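Local atomic coordinates of ribokinase (Giardia lamblia, PDB entry 6WHJ), a protein that probably phosphorylates D-ribose at O-5, using ATP and magnesium, to give D-ribose 5-phosphate. Residues B[13-18]-B[75-80]; B[45-50]-B[323-328]; B[217-222]-B[236-241]; B[244-249]-B[253-258]. One frame throughout, in Å; residues are numbered along the deposited sequence.

The four contacts mark two regions of a PfkB-family kinase. Contacts 1 and 2 touch, with centres 11 Å apart. Their segments alternate along the chain: 13-18, 45-50, 75-80, 323-328. Both hold residues of the predicted ribose site. Contacts 3 and 4 have centres 8 Å apart and lie within the long loop closed by contact 2. They share the large mixed sheet, where strand 235-239 is the neighbour of strand 245-249. Contacts 1 and 3 are on opposite sides of the chain's centre, about 32 Å apart centre to centre. The sugar side is thus built from residues distant in sequence, whereas the region holding the predicted ATP-binding residues 239-244 is built locally.

Contact 1 of 4, residues B[13-18]-B[75-80]; sequences GSYNRD and DEILAH. With EDO (1,2-ethanediol), chain F.
Y15 and I77 meet ring against branch. The CG1 methylene of I77 sits over one face of the Y15 ring, 3.8 Å from its centroid and 21° off the normal, a CH-pi contact. It lies toward the CD1-CE1 rim, and I77 CD1 reaches Y15 CE1 at 3.5 Å. In Y15, CG is anti to the backbone N (chi1 170°), which sends the ring out to the helix. A hydrogen bond between Y15 OH and H41 ND1 holds the far end of that ring.

Beside this apolar pair is a salt bridge. R17 NH1 donates to E76 OE2 at 3.0 Å, with an N-H...O angle of 154°. The oxygen is met nearly along its C-O axis, but the two flat groups are well turned against each other. A bend at chi2 brings the guanidinium to E76, and S39 takes R17 NE. On the other side of the strand, a bound 1,2-ethanediol accepts from N16 ND2 and donates to D18 OD1, within the predicted ribose site.

Helix 72-84 therefore lies against residues 15-17, where the chain leads into strand 16-22. V68 of strand 62-69 and H41 of strand 32-42 each touch both Y15 and I77.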
loop_
_atom_site.group_PDB
_atom_site.type_symbol
_atom_site.label_atom_id
_atom_site.label_comp_id
_atom_site.label_asym_id
_atom_site.label_seq_id
_atom_site.Cartn_x
_atom_site.Cartn_y
_atom_site.Cartn_z
ATOM N N GLY B 13 -11.403 19.531 -2.369
ATOM C CA GLY B 13 -10.240 18.683 -2.462
ATOM C C GLY B 13 -10.548 17.206 -2.351
ATOM O O GLY B 13 -11.669 16.757 -2.591
ATOM N N SER B 14 -9.533 16.455 -1.955
ATOM C CA SER B 14 -9.550 15.011 -2.113
ATOM C C SER B 14 -10.045 14.286 -0.868
ATOM O O SER B 14 -9.937 14.782 0.261
ATOM C CB SER B 14 -8.150 14.518 -2.453
ATOM O OG SER B 14 -7.280 14.871 -1.395
ATOM N N TYR B 15 -10.585 13.091 -1.093
ATOM C CA TYR B 15 -10.725 12.086 -0.053
ATOM C C TYR B 15 -9.965 10.851 -0.514
ATOM O O TYR B 15 -10.184 10.361 -1.629
ATOM C CB TYR B 15 -12.183 11.705 0.242
ATOM C CG TYR B 15 -12.227 10.493 1.156
ATOM C CD1 TYR B 15 -12.021 10.635 2.516
ATOM C CD2 TYR B 15 -12.370 9.206 0.650
ATOM C CE1 TYR B 15 -12.001 9.549 3.359
ATOM C CE2 TYR B 15 -12.352 8.101 1.490
ATOM C CZ TYR B 15 -12.164 8.282 2.849
ATOM O OH TYR B 15 -12.144 7.209 3.724
ATOM N N ASN B 16 -9.081 10.354 0.345
ATOM C CA ASN B 16 -8.372 9.108 0.114
ATOM C C ASN B 16 -8.600 8.185 1.303
ATOM O O ASN B 16 -8.520 8.619 2.457
ATOM C CB ASN B 16 -6.860 9.337 -0.063
ATOM C CG ASN B 16 -6.523 10.219 -1.258
ATOM O OD1 ASN B 16 -7.044 10.031 -2.352
ATOM N ND2 ASN B 16 -5.648 11.190 -1.043
ATOM N N ARG B 17 -8.889 6.919 1.021
ATOM C CA ARG B 17 -8.834 5.896 2.055
ATOM C C ARG B 17 -7.367 5.516 2.239
ATOM O O ARG B 17 -6.722 5.018 1.305
ATOM C CB ARG B 17 -9.683 4.683 1.669
ATOM C CG ARG B 17 -9.785 3.616 2.751
ATOM C CD ARG B 17 -10.255 4.234 4.036
ATOM N NE ARG B 17 -10.479 3.265 5.106
ATOM C CZ ARG B 17 -11.671 2.915 5.585
ATOM N NH1 ARG B 17 -12.784 3.459 5.097
ATOM N NH2 ARG B 17 -11.748 2.025 6.570
ATOM N N ASP B 18 -6.827 5.788 3.421
ATOM C CA ASP B 18 -5.420 5.527 3.700
ATOM C C ASP B 18 -5.233 4.049 4.038
ATOM O O ASP B 18 -5.870 3.533 4.962
ATOM C CB ASP B 18 -4.952 6.400 4.863
ATOM C CG ASP B 18 -4.660 7.840 4.459
ATOM O OD1 ASP B 18 -4.580 8.153 3.252
ATOM O OD2 ASP B 18 -4.549 8.681 5.378
ATOM N N ASP B 75 -19.294 5.029 0.241
ATOM C CA ASP B 75 -20.462 5.042 1.113
ATOM C C ASP B 75 -20.064 5.347 2.550
ATOM O O ASP B 75 -20.746 6.116 3.240
ATOM C CB ASP B 75 -21.190 3.697 1.052
ATOM C CG ASP B 75 -21.774 3.394 -0.324
ATOM O OD1 ASP B 75 -22.060 4.336 -1.092
ATOM O OD2 ASP B 75 -21.972 2.198 -0.628
ATOM N N GLU B 76 -18.938 4.788 3.008
ATOM C CA GLU B 76 -18.545 4.969 4.401
ATOM C C GLU B 76 -18.165 6.412 4.707
ATOM O O GLU B 76 -18.428 6.892 5.813
ATOM C CB GLU B 76 -17.382 4.036 4.761
ATOM C CG GLU B 76 -17.720 2.544 4.655
ATOM C CD GLU B 76 -16.623 1.632 5.190
ATOM O OE1 GLU B 76 -16.875 0.403 5.315
ATOM O OE2 GLU B 76 -15.499 2.136 5.437
ATOM N N ILE B 77 -17.566 7.129 3.753
ATOM C CA ILE B 77 -17.143 8.484 4.075
ATOM C C ILE B 77 -18.334 9.443 4.068
ATOM O O ILE B 77 -18.378 10.380 4.877
ATOM C CB ILE B 77 -15.997 8.943 3.148
ATOM C CG1 ILE B 77 -15.458 10.296 3.607
ATOM C CG2 ILE B 77 -16.432 9.014 1.699
ATOM C CD1 ILE B 77 -14.945 10.290 5.059
ATOM N N LEU B 78 -19.330 9.222 3.201
ATOM C CA LEU B 78 -20.557 10.014 3.284
ATOM C C LEU B 78 -21.249 9.808 4.619
ATOM O O LEU B 78 -21.750 10.767 5.222
ATOM C CB LEU B 78 -21.534 9.655 2.168
ATOM C CG LEU B 78 -21.524 10.477 0.890
ATOM C CD1 LEU B 78 -20.327 10.075 0.047
ATOM C CD2 LEU B 78 -22.821 10.294 0.136
ATOM N N ALA B 79 -21.325 8.553 5.073
ATOM C CA ALA B 79 -21.914 8.279 6.376
ATOM C C ALA B 79 -21.082 8.907 7.486
ATOM O O ALA B 79 -21.630 9.442 8.458
ATOM C CB ALA B 79 -22.049 6.774 6.581
ATOM N N HIS B 80 -19.754 8.880 7.337
ATOM C CA HIS B 80 -18.873 9.429 8.363
ATOM C C HIS B 80 -19.111 10.919 8.539
ATOM O O HIS B 80 -19.137 11.422 9.671
ATOM C CB HIS B 80 -17.414 9.160 7.993
ATOM C CG HIS B 80 -16.427 9.610 9.027
ATOM N ND1 HIS B 80 -16.518 9.245 10.353
ATOM C CD2 HIS B 80 -15.323 10.391 8.927
ATOM C CE1 HIS B 80 -15.516 9.785 11.025
ATOM N NE2 HIS B 80 -14.777 10.485 10.183
HETATM C C1 EDO F . -2.648 12.502 2.429
HETATM O O1 EDO F . -1.907 12.407 1.204
HETATM C C2 EDO F . -3.285 11.154 2.760
HETATM O O2 EDO F . -3.845 10.609 1.558
#

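Contact 2 of 4, residues B[45-50]-B[323-328]; sequences GSNQAI and GTSASV
Helix 45-50 faces a loop of two overlapping beta turns, type II' from G323 to A326 and type I from S325 to V328, and N47 and S325 make the nearest approach with their CA atoms 6.2 Å apart. The contact is small and works by van der Waals touching.

S325 CB is directed at the helix. In one of its two modelled conformers OG lies 3.6 Å from N47 O and 3.8 Å from I50 CG2, so this placement is doubtful. S325 CB also touches I50 CG2. In I50 that methyl is anti to the backbone N, while CG1 is beside it (chi1 -67°); the shorter branch therefore meets the loop. The ethyl branch of I50 runs toward H80.

N47 and T324 cross at about a right angle. T324 CG2 comes to N47 ND2 at 3.7 Å and stands slightly farther from N47 OD1. The N47 side chain leaves the helix obliquely, and its amide end comes closer to the loop than its CB does. It also touches D274.

The turns have bonds of their own. A326 N donates to G323 O at 2.7 Å, and S327 OG makes a weak bond to T324 O. K54, farther along the same helix, binds the carbonyl O of S325.

The arrangement belongs to the active-site region of the ribokinase fold. N47 is a predicted ribose ligand and D274 the predicted proton acceptor, while G323 and S327 are predicted to bind potassium. The contact thus joins the helix predicted to bind the sugar to the loop predicted to bind potassium.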
loop_
_atom_site.group_PDB
_atom_site.type_symbol
_atom_site.label_atom_id
_atom_site.label_comp_id
_atom_site.label_asym_id
_atom_site.label_seq_id
_atom_site.Cartn_x
_atom_site.Cartn_y
_atom_site.Cartn_z
ATOM N N GLY B 45 -7.836 17.112 1.296
ATOM C CA GLY B 45 -9.061 17.884 1.278
ATOM C C GLY B 45 -9.980 17.500 2.417
ATOM O O GLY B 45 -10.437 18.352 3.180
ATOM N N SER B 46 -10.208 16.197 2.591
ATOM C CA SER B 46 -11.153 15.756 3.610
ATOM C C SER B 46 -10.595 15.925 5.018
ATOM O O SER B 46 -11.348 16.219 5.954
ATOM C CB SER B 46 -11.552 14.306 3.360
ATOM O OG SER B 46 -12.451 13.870 4.363
ATOM N N ASN B 47 -9.288 15.718 5.201
ATOM C CA ASN B 47 -8.695 15.909 6.523
ATOM C C ASN B 47 -8.844 17.342 6.995
ATOM O O ASN B 47 -9.147 17.591 8.166
ATOM C CB ASN B 47 -7.225 15.518 6.508
ATOM C CG ASN B 47 -7.024 14.033 6.516
ATOM O OD1 ASN B 47 -7.936 13.266 6.842
ATOM N ND2 ASN B 47 -5.827 13.608 6.138
ATOM N N GLN B 48 -8.634 18.298 6.096
ATOM C CA GLN B 48 -8.748 19.698 6.474
ATOM C C GLN B 48 -10.194 20.101 6.716
ATOM O O GLN B 48 -10.457 20.962 7.563
ATOM C CB GLN B 48 -8.118 20.580 5.404
ATOM C CG GLN B 48 -6.630 20.592 5.459
ATOM C CD GLN B 48 -6.057 21.275 4.258
ATOM O OE1 GLN B 48 -6.743 22.076 3.623
ATOM N NE2 GLN B 48 -4.784 21.007 3.957
ATOM N N ALA B 49 -11.141 19.486 6.000
ATOM C CA ALA B 49 -12.550 19.754 6.270
ATOM C C ALA B 49 -12.980 19.154 7.605
ATOM O O ALA B 49 -13.804 19.739 8.318
ATOM C CB ALA B 49 -13.421 19.215 5.137
ATOM N N ILE B 50 -12.447 17.981 7.954
ATOM C CA ILE B 50 -12.814 17.360 9.220
ATOM C C ILE B 50 -12.219 18.140 10.390
ATOM O O ILE B 50 -12.875 18.339 11.422
ATOM C CB ILE B 50 -12.393 15.875 9.213
ATOM C CG1 ILE B 50 -13.245 15.117 8.186
ATOM C CG2 ILE B 50 -12.532 15.249 10.594
ATOM C CD1 ILE B 50 -12.953 13.622 8.042
ATOM N N GLY B 323 -3.707 9.319 15.404
ATOM C CA GLY B 323 -4.915 9.048 14.638
ATOM C C GLY B 323 -5.319 9.958 13.487
ATOM O O GLY B 323 -6.506 9.996 13.141
ATOM N N THR B 324 -4.364 10.663 12.871
ATOM C CA THR B 324 -4.629 11.570 11.750
ATOM C C THR B 324 -5.652 12.633 12.140
ATOM O O THR B 324 -5.299 13.634 12.776
ATOM C CB THR B 324 -5.100 10.808 10.496
ATOM O OG1 THR B 324 -4.175 9.754 10.184
ATOM C CG2 THR B 324 -5.183 11.742 9.292
ATOM N N SER B 325 -6.914 12.448 11.749
ATOM C CA SER B 325 -7.951 13.386 12.154
ATOM C C SER B 325 -8.629 12.988 13.458
ATOM O O SER B 325 -9.374 13.802 14.021
ATOM C CB SER B 325 -8.998 13.551 11.044
ATOM O OG SER B 325 -8.806 14.777 10.350
ATOM N N ALA B 326 -8.370 11.775 13.964
ATOM C CA ALA B 326 -8.827 11.420 15.302
ATOM C C ALA B 326 -8.111 12.239 16.365
ATOM O O ALA B 326 -8.647 12.426 17.465
ATOM C CB ALA B 326 -8.617 9.931 15.562
ATOM N N SER B 327 -6.929 12.757 16.052
ATOM C CA SER B 327 -6.152 13.551 16.990
ATOM C C SER B 327 -6.454 15.038 16.894
ATOM O O SER B 327 -5.872 15.823 17.647
ATOM C CB SER B 327 -4.657 13.309 16.766
ATOM O OG SER B 327 -4.357 13.236 15.384
ATOM N N VAL B 328 -7.319 15.450 15.981
ATOM C CA VAL B 328 -7.726 16.857 15.982
ATOM C C VAL B 328 -8.562 17.111 17.233
ATOM O O VAL B 328 -9.497 16.341 17.514
ATOM C CB VAL B 328 -8.496 17.191 14.703
ATOM C CG1 VAL B 328 -8.985 18.630 14.724
ATOM C CG2 VAL B 328 -7.597 16.982 13.503
#

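Contact 3 of 4, residues B[217-222]-B[236-241]; sequences SMMKAL and VLFTLG
M219 lies across the face of F238, and its side chain can be followed outward from the helix. CB leaves the helix toward the strand. CG is anti to the carbonyl carbon (chi1 -82°), and this puts it over the F238 ring, 4.3 Å from the centroid and 15° off the normal. Its nearest ring atom is F238 CZ. SD comes next, with chi2 fully extended at -179°. It stays over the same face, 4.2 Å from the centroid, and its closest ring atom is F238 CD2 at 4.0 Å. This is a Met-aromatic contact, joined to a CH-pi contact made by CG. At SD the chain bends, and CE turns off toward the side of L240.

The ring is held from other directions too. V236 CG1, two residues back on the same strand, covers the opposite face of F238. L222, one helical turn after M219, brings its CB to the ring edge, 4.3 Å from F238 CZ. A201 of helix 198-205 also touches F238, and the same helix packs on L222. R246 of the next strand touches both M219 and F238.

Helix 216-228 is in this way packed on strand 235-239 of the large mixed sheet by the Met-aromatic contact of M219 and the edge contact of L222. The pairing is a helix-on-sheet layer of the alpha/beta fold of PfkB kinases. The strand ends at T239 and runs on into L240 and G241; all three are predicted to bind ATP.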
loop_
_atom_site.group_PDB
_atom_site.type_symbol
_atom_site.label_atom_id
_atom_site.label_comp_id
_atom_site.label_asym_id
_atom_site.label_seq_id
_atom_site.Cartn_x
_atom_site.Cartn_y
_atom_site.Cartn_z
ATOM N N SER B 217 16.897 36.134 3.964
ATOM C CA SER B 217 17.110 36.637 2.615
ATOM C C SER B 217 16.538 35.669 1.593
ATOM O O SER B 217 16.029 36.092 0.546
ATOM C CB SER B 217 18.602 36.866 2.376
ATOM O OG SER B 217 18.839 37.227 1.036
ATOM N N MET B 218 16.600 34.368 1.897
ATOM C CA MET B 218 16.006 33.362 1.027
ATOM C C MET B 218 14.485 33.462 1.021
ATOM O O MET B 218 13.853 33.301 -0.029
ATOM C CB MET B 218 16.447 31.968 1.469
ATOM C CG MET B 218 17.035 31.131 0.363
ATOM S SD MET B 218 15.964 31.092 -1.088
ATOM C CE MET B 218 17.177 31.339 -2.388
ATOM N N MET B 219 13.869 33.730 2.179
ATOM C CA MET B 219 12.414 33.817 2.183
ATOM C C MET B 219 11.910 35.050 1.447
ATOM O O MET B 219 10.823 35.001 0.854
ATOM C CB MET B 219 11.848 33.746 3.600
ATOM C CG MET B 219 11.748 32.302 4.092
ATOM S SD MET B 219 11.061 32.103 5.739
ATOM C CE MET B 219 12.422 31.288 6.570
ATOM N N LYS B 220 12.673 36.152 1.456
ATOM C CA LYS B 220 12.245 37.318 0.688
ATOM C C LYS B 220 12.184 36.990 -0.795
ATOM O O LYS B 220 11.184 37.272 -1.465
ATOM C CB LYS B 220 13.176 38.506 0.916
ATOM C CG LYS B 220 13.189 39.441 -0.288
ATOM C CD LYS B 220 13.383 40.883 0.082
ATOM C CE LYS B 220 13.160 41.808 -1.111
ATOM N NZ LYS B 220 14.245 41.731 -2.146
ATOM N N ALA B 221 13.221 36.329 -1.309
ATOM C CA ALA B 221 13.205 35.947 -2.713
ATOM C C ALA B 221 12.072 34.979 -3.007
ATOM O O ALA B 221 11.455 35.052 -4.075
ATOM C CB ALA B 221 14.546 35.333 -3.107
ATOM N N LEU B 222 11.755 34.083 -2.064
ATOM C CA LEU B 222 10.657 33.144 -2.299
ATOM C C LEU B 222 9.309 33.858 -2.303
ATOM O O LEU B 222 8.478 33.622 -3.185
ATOM C CB LEU B 222 10.677 32.029 -1.257
ATOM C CG LEU B 222 11.887 31.092 -1.312
ATOM C CD1 LEU B 222 11.939 30.202 -0.072
ATOM C CD2 LEU B 222 11.893 30.268 -2.584
ATOM N N VAL B 236 2.055 34.992 2.641
ATOM C CA VAL B 236 2.578 33.637 2.566
ATOM C C VAL B 236 2.783 33.183 3.998
ATOM O O VAL B 236 3.528 33.820 4.754
ATOM C CB VAL B 236 3.892 33.567 1.776
ATOM C CG1 VAL B 236 4.408 32.135 1.740
ATOM C CG2 VAL B 236 3.701 34.117 0.376
ATOM N N LEU B 237 2.101 32.109 4.382
ATOM C CA LEU B 237 2.286 31.489 5.690
ATOM C C LEU B 237 3.218 30.302 5.479
ATOM O O LEU B 237 2.790 29.246 5.005
ATOM C CB LEU B 237 0.948 31.034 6.263
ATOM C CG LEU B 237 0.778 30.781 7.767
ATOM C CD1 LEU B 237 -0.718 30.605 8.083
ATOM C CD2 LEU B 237 1.594 29.621 8.286
ATOM N N PHE B 238 4.484 30.459 5.862
ATOM C CA PHE B 238 5.445 29.361 5.779
ATOM C C PHE B 238 5.245 28.446 6.974
ATOM O O PHE B 238 5.264 28.903 8.120
ATOM C CB PHE B 238 6.879 29.873 5.775
ATOM C CG PHE B 238 7.278 30.581 4.524
ATOM C CD1 PHE B 238 7.744 29.871 3.436
ATOM C CD2 PHE B 238 7.226 31.969 4.448
ATOM C CE1 PHE B 238 8.130 30.528 2.282
ATOM C CE2 PHE B 238 7.609 32.629 3.300
ATOM C CZ PHE B 238 8.060 31.908 2.212
ATOM N N THR B 239 5.021 27.167 6.703
ATOM C CA THR B 239 4.995 26.135 7.730
ATOM C C THR B 239 6.387 25.555 7.901
ATOM O O THR B 239 6.983 25.069 6.939
ATOM C CB THR B 239 4.002 25.030 7.369
ATOM O OG1 THR B 239 2.673 25.480 7.661
ATOM C CG2 THR B 239 4.317 23.751 8.124
ATOM N N LEU B 240 6.897 25.590 9.129
ATOM C CA LEU B 240 8.291 25.253 9.383
ATOM C C LEU B 240 8.417 24.077 10.342
ATOM O O LEU B 240 9.484 23.865 10.926
ATOM C CB LEU B 240 9.020 26.477 9.930
ATOM C CG LEU B 240 9.012 27.676 8.977
ATOM C CD1 LEU B 240 9.850 28.825 9.530
ATOM C CD2 LEU B 240 9.466 27.279 7.567
ATOM N N GLY B 241 7.348 23.300 10.500
ATOM C CA GLY B 241 7.400 22.117 11.341
ATOM C C GLY B 241 7.690 22.488 12.779
ATOM O O GLY B 241 7.055 23.378 13.353
#

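Contact 4 of 4, residues B[244-249]-B[253-258]; sequences GSRIVQ and YESRTV
I247 and R256 form the middle of a regular antiparallel hairpin. Strands 245-249 and 255-258 run at 167° to each other with axes 4.8 Å apart. I247 N donates to R256 O and R256 N donates back to I247 O at 2.9 Å. S245 and V258 make the next hydrogen-bonded pair. Toward the turn, Q249 N gives a bond of 2.8 Å to E254 O, while the last one, from Y253 N to Q249 O, is weak.

The tight part is at S245, I247 and V258, on the face that also bears R256, whose far end heads off from the partner strand. S245 OG comes to V258 CB at 3.5 Å. A water that bonds S245 OG also donates to V258 O at 2.7 Å. I247 CD1 approaches V258 CG2 more loosely, and I301 and I304 of helix 301-318 also pack on I247.

The other face carries R246, V248, S255 and T257. Bends at chi2 and chi3 (-78° and -67°) fold R246 back, so that S255 OG lies over one face of its guanidinium. D216 takes R246 NH1 in a salt bridge. V248 CG1 meets the ring edge of Y253 at CD1, 4.0 Å away.

The more open part is at E254, beside the turn, and at T257, both exposed. R256 NH1 binds E254 OE2 at 2.9 Å, in the guanidinium plane, and R256 NE pairs with D302.

The chemistry implies a hairpin set mainly by backbone bonds, with charged pairs tying its arginines to helix 301-318 and to D216.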
loop_
_atom_site.group_PDB
_atom_site.type_symbol
_atom_site.label_atom_id
_atom_site.label_comp_id
_atom_site.label_asym_id
_atom_site.label_seq_id
_atom_site.Cartn_x
_atom_site.Cartn_y
_atom_site.Cartn_z
ATOM N N GLY B 244 7.892 26.077 13.938
ATOM C CA GLY B 244 6.689 26.892 13.992
ATOM C C GLY B 244 6.248 27.372 12.622
ATOM O O GLY B 244 6.318 26.611 11.654
ATOM N N SER B 245 5.850 28.635 12.496
ATOM C CA SER B 245 5.430 29.148 11.200
ATOM C C SER B 245 5.917 30.582 11.039
ATOM O O SER B 245 6.464 31.192 11.962
ATOM C CB SER B 245 3.907 29.065 11.008
ATOM O OG SER B 245 3.217 29.377 12.203
ATOM N N ARG B 246 5.738 31.106 9.834
ATOM C CA ARG B 246 6.258 32.421 9.480
ATOM C C ARG B 246 5.295 33.056 8.495
ATOM O O ARG B 246 5.061 32.499 7.418
ATOM C CB ARG B 246 7.652 32.308 8.871
ATOM C CG ARG B 246 8.749 32.753 9.794
ATOM C CD ARG B 246 8.813 34.254 9.823
ATOM N NE ARG B 246 9.240 34.797 8.539
ATOM C CZ ARG B 246 10.469 35.232 8.280
ATOM N NH1 ARG B 246 11.404 35.182 9.220
ATOM N NH2 ARG B 246 10.766 35.725 7.082
ATOM N N ILE B 247 4.733 34.200 8.867
ATOM C CA ILE B 247 3.822 34.946 8.007
ATOM C C ILE B 247 4.597 36.109 7.409
ATOM O O ILE B 247 5.161 36.929 8.141
ATOM C CB ILE B 247 2.599 35.444 8.788
ATOM C CG1 ILE B 247 1.854 34.262 9.399
ATOM C CG2 ILE B 247 1.674 36.235 7.877
ATOM C CD1 ILE B 247 0.888 34.657 10.471
ATOM N N VAL B 248 4.619 36.191 6.085
ATOM C CA VAL B 248 5.266 37.287 5.378
ATOM C C VAL B 248 4.224 37.967 4.513
ATOM O O VAL B 248 3.517 37.299 3.751
ATOM C CB VAL B 248 6.455 36.811 4.526
ATOM C CG1 VAL B 248 7.154 37.998 3.883
ATOM C CG2 VAL B 248 7.434 36.016 5.376
ATOM N N GLN B 249 4.130 39.290 4.635
ATOM C CA GLN B 249 3.259 40.080 3.777
ATOM C C GLN B 249 3.939 40.318 2.437
ATOM O O GLN B 249 5.144 40.568 2.383
ATOM C CB GLN B 249 2.955 41.430 4.422
ATOM C CG GLN B 249 1.800 42.162 3.772
ATOM C CD GLN B 249 1.279 43.287 4.630
ATOM O OE1 GLN B 249 1.848 43.601 5.674
ATOM N NE2 GLN B 249 0.156 43.865 4.227
ATOM N N TYR B 253 6.922 42.904 2.954
ATOM C CA TYR B 253 7.682 41.866 3.658
ATOM C C TYR B 253 7.655 42.034 5.177
ATOM O O TYR B 253 8.557 41.557 5.870
ATOM C CB TYR B 253 9.120 41.777 3.127
ATOM C CG TYR B 253 9.130 41.592 1.624
ATOM C CD1 TYR B 253 8.757 40.384 1.055
ATOM C CD2 TYR B 253 9.470 42.639 0.777
ATOM C CE1 TYR B 253 8.738 40.219 -0.309
ATOM C CE2 TYR B 253 9.455 42.480 -0.599
ATOM C CZ TYR B 253 9.085 41.267 -1.137
ATOM O OH TYR B 253 9.061 41.109 -2.507
ATOM N N GLU B 254 6.593 42.639 5.718
ATOM C CA GLU B 254 6.380 42.549 7.156
ATOM C C GLU B 254 6.221 41.091 7.549
ATOM O O GLU B 254 5.628 40.295 6.819
ATOM C CB GLU B 254 5.161 43.357 7.618
ATOM C CG GLU B 254 5.442 44.829 7.809
ATOM C CD GLU B 254 6.312 45.068 9.044
ATOM O OE1 GLU B 254 7.240 45.914 8.968
ATOM O OE2 GLU B 254 6.077 44.403 10.082
ATOM N N SER B 255 6.815 40.733 8.681
ATOM C CA SER B 255 6.910 39.346 9.089
ATOM C C SER B 255 6.386 39.192 10.512
ATOM O O SER B 255 6.584 40.079 11.353
ATOM C CB SER B 255 8.371 38.869 8.946
ATOM O OG SER B 255 8.622 37.665 9.634
ATOM N N ARG B 256 5.697 38.075 10.768
ATOM C CA ARG B 256 5.296 37.681 12.114
ATOM C C ARG B 256 5.710 36.231 12.334
ATOM O O ARG B 256 5.381 35.360 11.525
ATOM C CB ARG B 256 3.782 37.850 12.318
ATOM C CG ARG B 256 3.280 39.305 12.261
ATOM C CD ARG B 256 3.921 40.186 13.322
ATOM N NE ARG B 256 3.315 41.516 13.396
ATOM C CZ ARG B 256 3.701 42.573 12.678
ATOM N NH1 ARG B 256 4.705 42.489 11.814
ATOM N NH2 ARG B 256 3.077 43.733 12.826
ATOM N N THR B 257 6.405 35.972 13.436
ATOM C CA THR B 257 6.841 34.627 13.795
ATOM C C THR B 257 5.850 34.038 14.790
ATOM O O THR B 257 5.455 34.712 15.748
ATOM C CB THR B 257 8.252 34.652 14.395
ATOM O OG1 THR B 257 9.223 34.835 13.357
ATOM C CG2 THR B 257 8.556 33.360 15.130
ATOM N N VAL B 258 5.452 32.788 14.566
ATOM C CA VAL B 258 4.478 32.104 15.414
ATOM C C VAL B 258 5.100 30.777 15.821
ATOM O O VAL B 258 5.106 29.823 15.036
ATOM C CB VAL B 258 3.132 31.883 14.703
ATOM C CG1 VAL B 258 2.155 31.149 15.613
ATOM C CG2 VAL B 258 2.531 33.199 14.232
HETATM O O HOH W 1 3.398 27.841 14.370
#